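Local structure of gamma-glutamyl-gamma-aminobutyraldehyde dehydrogenase (Burkholderia cenocepacia, 4LIH) at residues 164-176 with 238-250. The protein probably oxidises gamma-glutamyl-gamma-aminobutyraldehyde and perhaps other aldehydes to carboxylic acids, using NAD(P)+ as the electron acceptor. Sequence-based numbering, arbitrary orientation. Where two conformers were deposited one is given.
Sequences EPVGVVAAVVPWN and LALHRDVDCIAFT
Ala-170 pairs with Ile-247 at the middle of two neighbouring parallel strands, 168-172 and 246-250. Ala-170 N donates to Cys-246 O at 2.9 Å, and Ala-170 O accepts Ala-248 N; Val-172 continues the pattern, its N bonded to Ala-248 O and its O to Thr-250 N. The tightest packing lies on the face carrying Ala-170 and Val-172. There Ala-170 CB sits 3.8 Å from Val-244 CG1, with Leu-238 CB, from the end of helix 232-240, and Ile-247 CG1 also against it. Val-172 straddles two neighbours: Val-172 CG1, anti to the backbone N (chi1 179°), meets the Phe-249 ring at its edge, 3.8 Å from Phe-249 CD1, while CG2 reaches Ile-247 CD1. On the other face Val-169 CG2 lies more loosely, 4.2 Å from Cys-246 CB, which Val-166 CG1 approaches more closely. Toward the partly exposed end, at Asp-245, a side chain joins the bonding. Asp-245 OD2 accepts Val-168 N through its anti lone pair at 2.8 Å, with an N-H...O angle of 178°, and also forms a salt bridge with Arg-75, while Asp-245 N returns a bond to Val-168 O. At the far end Pro-174 CG rests on Thr-250 CG2 (3.8 Å); Thr-250 OG1 hydrogen-bonds Lys-185 NZ, and the Thr-250 side chain lies beside Glu-274, the predicted active-site residue. Strands 195-199 and 225-227 intervene before helix 232-240 leads into 246-250 on the other flank of 168-172, the crossover characteristic of Rossmann-like NAD(P)-binding domains of aldehyde dehydrogenases.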
ATOM      1  N   GLU A 164      10.396   6.291 -11.602  1.00  9.53           N
ATOM      2  CA  GLU A 164      10.972   6.155 -12.933  1.00  9.54           C
ATOM      3  C   GLU A 164      12.294   5.375 -12.881  1.00  9.18           C
ATOM      4  O   GLU A 164      13.066   5.472 -11.911  1.00  9.32           O
ATOM      5  CB  GLU A 164      11.244   7.559 -13.563  1.00  9.86           C
ATOM      6  CG  GLU A 164       9.993   8.440 -13.606  1.00 10.16           C
ATOM      7  CD  GLU A 164      10.210   9.860 -14.138  1.00 10.44           C
ATOM      8  OE1 GLU A 164      11.335  10.429 -14.106  1.00 10.57           O
ATOM      9  OE2 GLU A 164       9.178  10.481 -14.511  1.00 10.90           O
ATOM     10  N   PRO A 165      12.584   4.614 -13.921  1.00  8.89           N
ATOM     11  CA  PRO A 165      13.905   4.001 -14.014  1.00  8.69           C
ATOM     12  C   PRO A 165      15.052   4.986 -13.900  1.00  8.63           C
ATOM     13  O   PRO A 165      14.951   6.141 -14.367  1.00  8.50           O
ATOM     14  CB  PRO A 165      13.895   3.330 -15.374  1.00  8.81           C
ATOM     15  CG  PRO A 165      12.857   4.046 -16.143  1.00  8.91           C
ATOM     16  CD  PRO A 165      11.800   4.461 -15.158  1.00  8.94           C
ATOM     17  N   VAL A 166      16.134   4.538 -13.266  1.00  8.41           N
ATOM     18  CA  VAL A 166      17.279   5.434 -12.949  1.00  8.46           C
ATOM     19  C   VAL A 166      18.113   5.668 -14.251  1.00  8.51           C
ATOM     20  O   VAL A 166      18.727   6.731 -14.462  1.00  8.79           O
ATOM     21  CB  VAL A 166      18.058   4.867 -11.706  1.00  8.41           C
ATOM     22  CG1 VAL A 166      18.829   3.627 -12.046  1.00  8.40           C
ATOM     23  CG2 VAL A 166      18.978   5.877 -11.047  1.00  8.46           C
ATOM     24  N   GLY A 167      18.084   4.698 -15.140  1.00  8.33           N
ATOM     25  CA  GLY A 167      18.847   4.771 -16.428  1.00  8.42           C
ATOM     26  C   GLY A 167      19.751   3.577 -16.682  1.00  8.34           C
ATOM     27  O   GLY A 167      19.297   2.508 -17.095  1.00  8.21           O
ATOM     28  N   VAL A 168      21.060   3.785 -16.534  1.00  8.33           N
ATOM     29  CA  VAL A 168      22.007   2.724 -16.753  1.00  8.30           C
ATOM     30  C   VAL A 168      22.451   2.091 -15.428  1.00  8.29           C
ATOM     31  O   VAL A 168      23.018   2.785 -14.516  1.00  8.36           O
ATOM     32  CB  VAL A 168      23.263   3.202 -17.548  1.00  8.35           C
ATOM     33  CG1 VAL A 168      24.271   2.079 -17.612  1.00  8.28           C
ATOM     34  CG2 VAL A 168      22.895   3.704 -18.967  1.00  8.45           C
ATOM     35  N   VAL A 169      22.214   0.777 -15.316  1.00  8.27           N
ATOM     36  CA  VAL A 169      22.547   0.011 -14.093  1.00  8.23           C
ATOM     37  C   VAL A 169      23.698  -0.940 -14.365  1.00  8.36           C
ATOM     38  O   VAL A 169      23.656  -1.673 -15.336  1.00  8.36           O
ATOM     39  CB  VAL A 169      21.336  -0.792 -13.612  1.00  8.13           C
ATOM     40  CG1 VAL A 169      21.682  -1.652 -12.430  1.00  8.12           C
ATOM     41  CG2 VAL A 169      20.172   0.141 -13.249  1.00  8.12           C
ATOM     42  N   ALA A 170      24.753  -0.844 -13.549  1.00  8.49           N
ATOM     43  CA  ALA A 170      25.853  -1.785 -13.549  1.00  8.57           C
ATOM     44  C   ALA A 170      25.584  -2.791 -12.453  1.00  8.60           C
ATOM     45  O   ALA A 170      25.205  -2.410 -11.362  1.00  8.65           O
ATOM     46  CB  ALA A 170      27.177  -1.063 -13.337  1.00  8.65           C
ATOM     47  N   ALA A 171      25.721  -4.061 -12.765  1.00  8.79           N
ATOM     48  CA  ALA A 171      25.670  -5.136 -11.758  1.00  8.98           C
ATOM     49  C   ALA A 171      26.939  -5.991 -11.768  1.00  9.29           C
ATOM     50  O   ALA A 171      27.301  -6.570 -12.794  1.00  9.48           O
ATOM     51  CB  ALA A 171      24.469  -5.985 -12.015  1.00  9.04           C
ATOM     52  N   VAL A 172      27.596  -6.076 -10.613  1.00  9.56           N
ATOM     53  CA  VAL A 172      28.796  -6.867 -10.424  1.00  9.91           C
ATOM     54  C   VAL A 172      28.440  -7.967  -9.436  1.00 10.21           C
ATOM     55  O   VAL A 172      28.061  -7.674  -8.296  1.00 10.33           O
ATOM     56  CB  VAL A 172      29.932  -6.000  -9.844  1.00  9.93           C
ATOM     57  CG1 VAL A 172      31.200  -6.825  -9.603  1.00  9.96           C
ATOM     58  CG2 VAL A 172      30.203  -4.783 -10.730  1.00 10.02           C
ATOM     59  N   VAL A 173      28.499  -9.216  -9.883  1.00 10.59           N
ATOM     60  CA  VAL A 173      28.009 -10.323  -9.085  1.00 10.88           C
ATOM     61  C   VAL A 173      29.059 -11.392  -8.846  1.00 10.69           C
ATOM     62  O   VAL A 173      30.040 -11.445  -9.569  1.00 10.52           O
ATOM     63  CB  VAL A 173      26.737 -10.918  -9.724  1.00 11.35           C
ATOM     64  CG1 VAL A 173      25.652  -9.853  -9.778  1.00 11.68           C
ATOM     65  CG2 VAL A 173      27.051 -11.412 -11.106  1.00 11.54           C
ATOM     66  N   PRO A 174      28.846 -12.253  -7.827  1.00 10.58           N
ATOM     67  CA  PRO A 174      29.875 -13.132  -7.399  1.00 10.55           C
ATOM     68  C   PRO A 174      29.747 -14.492  -8.070  1.00 10.35           C
ATOM     69  O   PRO A 174      28.932 -14.691  -8.952  1.00  9.91           O
ATOM     70  CB  PRO A 174      29.628 -13.210  -5.882  1.00 10.68           C
ATOM     71  CG  PRO A 174      28.192 -13.194  -5.778  1.00 10.67           C
ATOM     72  CD  PRO A 174      27.632 -12.475  -7.014  1.00 10.69           C
ATOM     73  N   TRP A 175      30.617 -15.398  -7.665  1.00 10.32           N
ATOM     74  CA  TRP A 175      30.747 -16.723  -8.277  1.00 10.22           C
ATOM     75  C   TRP A 175      30.045 -17.820  -7.520  1.00 10.10           C
ATOM     76  O   TRP A 175      30.044 -18.975  -7.975  1.00 10.10           O
ATOM     77  CB  TRP A 175      32.247 -17.088  -8.399  1.00 10.39           C
ATOM     78  CG  TRP A 175      33.051 -16.862  -7.095  1.00 10.38           C
ATOM     79  CD1 TRP A 175      33.848 -15.784  -6.818  1.00 10.56           C
ATOM     80  CD2 TRP A 175      33.123 -17.713  -5.945  1.00 10.49           C
ATOM     81  NE1 TRP A 175      34.382 -15.899  -5.569  1.00 10.58           N
ATOM     82  CE2 TRP A 175      33.969 -17.075  -5.009  1.00 10.47           C
ATOM     83  CE3 TRP A 175      32.545 -18.936  -5.602  1.00 10.41           C
ATOM     84  CZ2 TRP A 175      34.286 -17.646  -3.767  1.00 10.56           C
ATOM     85  CZ3 TRP A 175      32.870 -19.518  -4.362  1.00 10.63           C
ATOM     86  CH2 TRP A 175      33.723 -18.862  -3.455  1.00 10.49           C
ATOM     87  N   ASN A 176      29.508 -17.526  -6.337  1.00  9.93           N
ATOM     88  CA  ASN A 176      28.931 -18.629  -5.541  1.00  9.93           C
ATOM     89  C   ASN A 176      27.554 -19.036  -6.059  1.00  9.67           C
ATOM     90  O   ASN A 176      27.189 -20.240  -6.010  1.00  9.71           O
ATOM     91  CB  ASN A 176      28.928 -18.338  -4.040  1.00  9.95           C
ATOM     92  CG  ASN A 176      28.112 -17.114  -3.676  1.00 10.16           C
ATOM     93  OD1 ASN A 176      27.981 -16.165  -4.470  1.00 10.40           O
ATOM     94  ND2 ASN A 176      27.486 -17.153  -2.502  1.00 10.10           N
ATOM     95  N   LEU A 238      33.251   0.336 -13.962  1.00 13.69           N
ATOM     96  CA  LEU A 238      31.806   0.555 -13.849  1.00 13.57           C
ATOM     97  C   LEU A 238      31.453   1.384 -12.591  1.00 13.58           C
ATOM     98  O   LEU A 238      30.567   2.221 -12.629  1.00 12.92           O
ATOM     99  CB  LEU A 238      31.041  -0.777 -13.888  1.00 13.47           C
ATOM    100  CG  LEU A 238      31.000  -1.489 -15.250  1.00 13.28           C
ATOM    101  CD1 LEU A 238      30.542  -2.946 -15.164  1.00 13.21           C
ATOM    102  CD2 LEU A 238      30.104  -0.755 -16.223  1.00 13.59           C
ATOM    103  N   ALA A 239      32.169   1.176 -11.489  1.00 14.00           N
ATOM    104  CA  ALA A 239      31.915   1.969 -10.311  1.00 14.15           C
ATOM    105  C   ALA A 239      32.346   3.416 -10.508  1.00 14.46           C
ATOM    106  O   ALA A 239      31.708   4.341  -9.975  1.00 14.61           O
ATOM    107  CB  ALA A 239      32.533   1.324  -9.073  1.00 14.17           C
ATOM    108  N   LEU A 240      33.356   3.638 -11.346  1.00 14.16           N
ATOM    109  CA  LEU A 240      33.850   4.995 -11.642  1.00 14.32           C
ATOM    110  C   LEU A 240      33.136   5.704 -12.786  1.00 14.29           C
ATOM    111  O   LEU A 240      33.276   6.918 -12.950  1.00 14.70           O
ATOM    112  CB  LEU A 240      35.359   4.956 -11.994  1.00 14.56           C
ATOM    113  CG  LEU A 240      36.268   4.619 -10.823  1.00 14.96           C
ATOM    114  CD1 LEU A 240      37.631   4.099 -11.285  1.00 15.18           C
ATOM    115  CD2 LEU A 240      36.414   5.877  -9.956  1.00 14.82           C
ATOM    116  N   HIS A 241      32.359   4.966 -13.582  1.00 14.19           N
ATOM    117  CA  HIS A 241      31.890   5.492 -14.841  1.00 13.90           C
ATOM    118  C   HIS A 241      30.942   6.670 -14.702  1.00 13.86           C
ATOM    119  O   HIS A 241      29.971   6.639 -13.944  1.00 12.90           O
ATOM    120  CB  HIS A 241      31.252   4.404 -15.721  1.00 14.07           C
ATOM    121  CG  HIS A 241      31.376   4.683 -17.186  1.00 14.43           C
ATOM    122  ND1 HIS A 241      30.684   5.686 -17.803  1.00 14.81           N
ATOM    123  CD2 HIS A 241      32.170   4.139 -18.148  1.00 14.87           C
ATOM    124  CE1 HIS A 241      31.010   5.740 -19.084  1.00 15.07           C
ATOM    125  NE2 HIS A 241      31.902   4.801 -19.316  1.00 14.71           N
ATOM    126  N   ARG A 242      31.219   7.702 -15.484  1.00 14.06           N
ATOM    127  CA  ARG A 242      30.439   8.938 -15.457  1.00 14.26           C
ATOM    128  C   ARG A 242      29.018   8.796 -16.036  1.00 13.91           C
ATOM    129  O   ARG A 242      28.150   9.639 -15.799  1.00 14.06           O
ATOM    130  CB  ARG A 242      31.210  10.058 -16.188  1.00 15.46           C
ATOM    131  N   ASP A 243      28.778   7.677 -16.705  0.50 13.43           N
ATOM    132  CA  ASP A 243      27.545   7.459 -17.405  0.50 13.11           C
ATOM    133  C   ASP A 243      26.706   6.280 -16.927  0.50 12.47           C
ATOM    134  O   ASP A 243      25.732   5.868 -17.591  0.50 12.54           O
ATOM    135  CB  ASP A 243      27.856   7.249 -18.845  0.50 13.40           C
ATOM    136  CG  ASP A 243      26.794   7.757 -19.687  0.50 13.63           C
ATOM    137  OD1 ASP A 243      26.023   8.570 -19.139  0.50 13.78           O
ATOM    138  OD2 ASP A 243      26.733   7.350 -20.850  0.50 13.64           O
ATOM    139  N   VAL A 244      27.121   5.729 -15.811  1.00 11.80           N
ATOM    140  CA  VAL A 244      26.386   4.683 -15.090  1.00 11.01           C
ATOM    141  C   VAL A 244      25.672   5.440 -13.935  1.00 10.47           C
ATOM    142  O   VAL A 244      26.256   6.260 -13.259  1.00 10.06           O
ATOM    143  CB  VAL A 244      27.359   3.632 -14.539  1.00 10.75           C
ATOM    144  CG1 VAL A 244      26.703   2.713 -13.513  1.00 10.55           C
ATOM    145  CG2 VAL A 244      27.960   2.817 -15.693  1.00 10.80           C
ATOM    146  N   ASP A 245      24.407   5.102 -13.711  1.00 10.13           N
ATOM    147  CA  ASP A 245      23.560   5.813 -12.784  1.00  9.90           C
ATOM    148  C   ASP A 245      23.392   5.072 -11.462  1.00  9.74           C
ATOM    149  O   ASP A 245      22.957   5.648 -10.481  1.00  9.70           O
ATOM    150  CB  ASP A 245      22.196   6.001 -13.433  1.00  9.93           C
ATOM    151  CG  ASP A 245      22.267   6.831 -14.711  1.00  9.99           C
ATOM    152  OD1 ASP A 245      22.657   8.019 -14.588  1.00 10.32           O
ATOM    153  OD2 ASP A 245      21.909   6.350 -15.797  1.00  9.84           O
ATOM    154  N   CYS A 246      23.738   3.798 -11.446  1.00 10.03           N
ATOM    155  CA  CYS A 246      23.505   2.921 -10.303  1.00 10.14           C
ATOM    156  C   CYS A 246      24.408   1.745 -10.408  1.00 10.30           C
ATOM    157  O   CYS A 246      24.579   1.247 -11.480  1.00 10.64           O
ATOM    158  CB  CYS A 246      22.050   2.435 -10.290  1.00 10.23           C
ATOM    159  SG  CYS A 246      21.758   1.069  -9.174  1.00 10.52           S
ATOM    160  N   ILE A 247      25.014   1.310  -9.303  1.00 10.38           N
ATOM    161  CA  ILE A 247      25.811   0.104  -9.297  1.00 10.63           C
ATOM    162  C   ILE A 247      25.311  -0.801  -8.156  1.00 10.87           C
ATOM    163  O   ILE A 247      25.220  -0.346  -7.005  1.00 11.04           O
ATOM    164  CB  ILE A 247      27.350   0.364  -9.205  1.00 10.55           C
ATOM    165  CG1 ILE A 247      28.095  -0.966  -9.330  1.00 10.67           C
ATOM    166  CG2 ILE A 247      27.723   1.054  -7.884  1.00 10.49           C
ATOM    167  CD1 ILE A 247      29.532  -0.856  -9.766  1.00 10.63           C
ATOM    168  N   ALA A 248      24.985  -2.040  -8.501  1.00 11.04           N
ATOM    169  CA  ALA A 248      24.524  -3.102  -7.581  1.00 11.87           C
ATOM    170  C   ALA A 248      25.562  -4.221  -7.530  1.00 12.82           C
ATOM    171  O   ALA A 248      25.902  -4.778  -8.570  1.00 13.90           O
ATOM    172  CB  ALA A 248      23.181  -3.660  -8.064  1.00 11.89           C
ATOM    173  N   PHE A 249      26.067  -4.529  -6.321  1.00 13.24           N
ATOM    174  CA  PHE A 249      27.202  -5.417  -6.097  1.00 14.00           C
ATOM    175  C   PHE A 249      26.832  -6.441  -5.028  1.00 14.27           C
ATOM    176  O   PHE A 249      26.142  -6.141  -4.055  1.00 12.99           O
ATOM    177  CB  PHE A 249      28.418  -4.581  -5.653  1.00 14.17           C
ATOM    178  CG  PHE A 249      29.599  -5.381  -5.146  1.00 14.80           C
ATOM    179  CD1 PHE A 249      30.532  -5.856  -6.008  1.00 14.89           C
ATOM    180  CD2 PHE A 249      29.786  -5.601  -3.786  1.00 15.23           C
ATOM    181  CE1 PHE A 249      31.621  -6.574  -5.572  1.00 15.57           C
ATOM    182  CE2 PHE A 249      30.878  -6.305  -3.330  1.00 15.52           C
ATOM    183  CZ  PHE A 249      31.806  -6.805  -4.229  1.00 15.63           C
ATOM    184  N   THR A 250      27.260  -7.674  -5.244  1.00 15.08           N
ATOM    185  CA  THR A 250      27.226  -8.701  -4.224  1.00 15.39           C
ATOM    186  C   THR A 250      28.614  -9.256  -4.212  1.00 16.46           C
ATOM    187  O   THR A 250      29.131  -9.573  -5.277  1.00 16.76           O
ATOM    188  CB  THR A 250      26.220  -9.821  -4.515  1.00 15.49           C
ATOM    189  OG1 THR A 250      24.897  -9.273  -4.588  1.00 15.24           O
ATOM    190  CG2 THR A 250      26.230 -10.909  -3.402  1.00 15.50           C
TER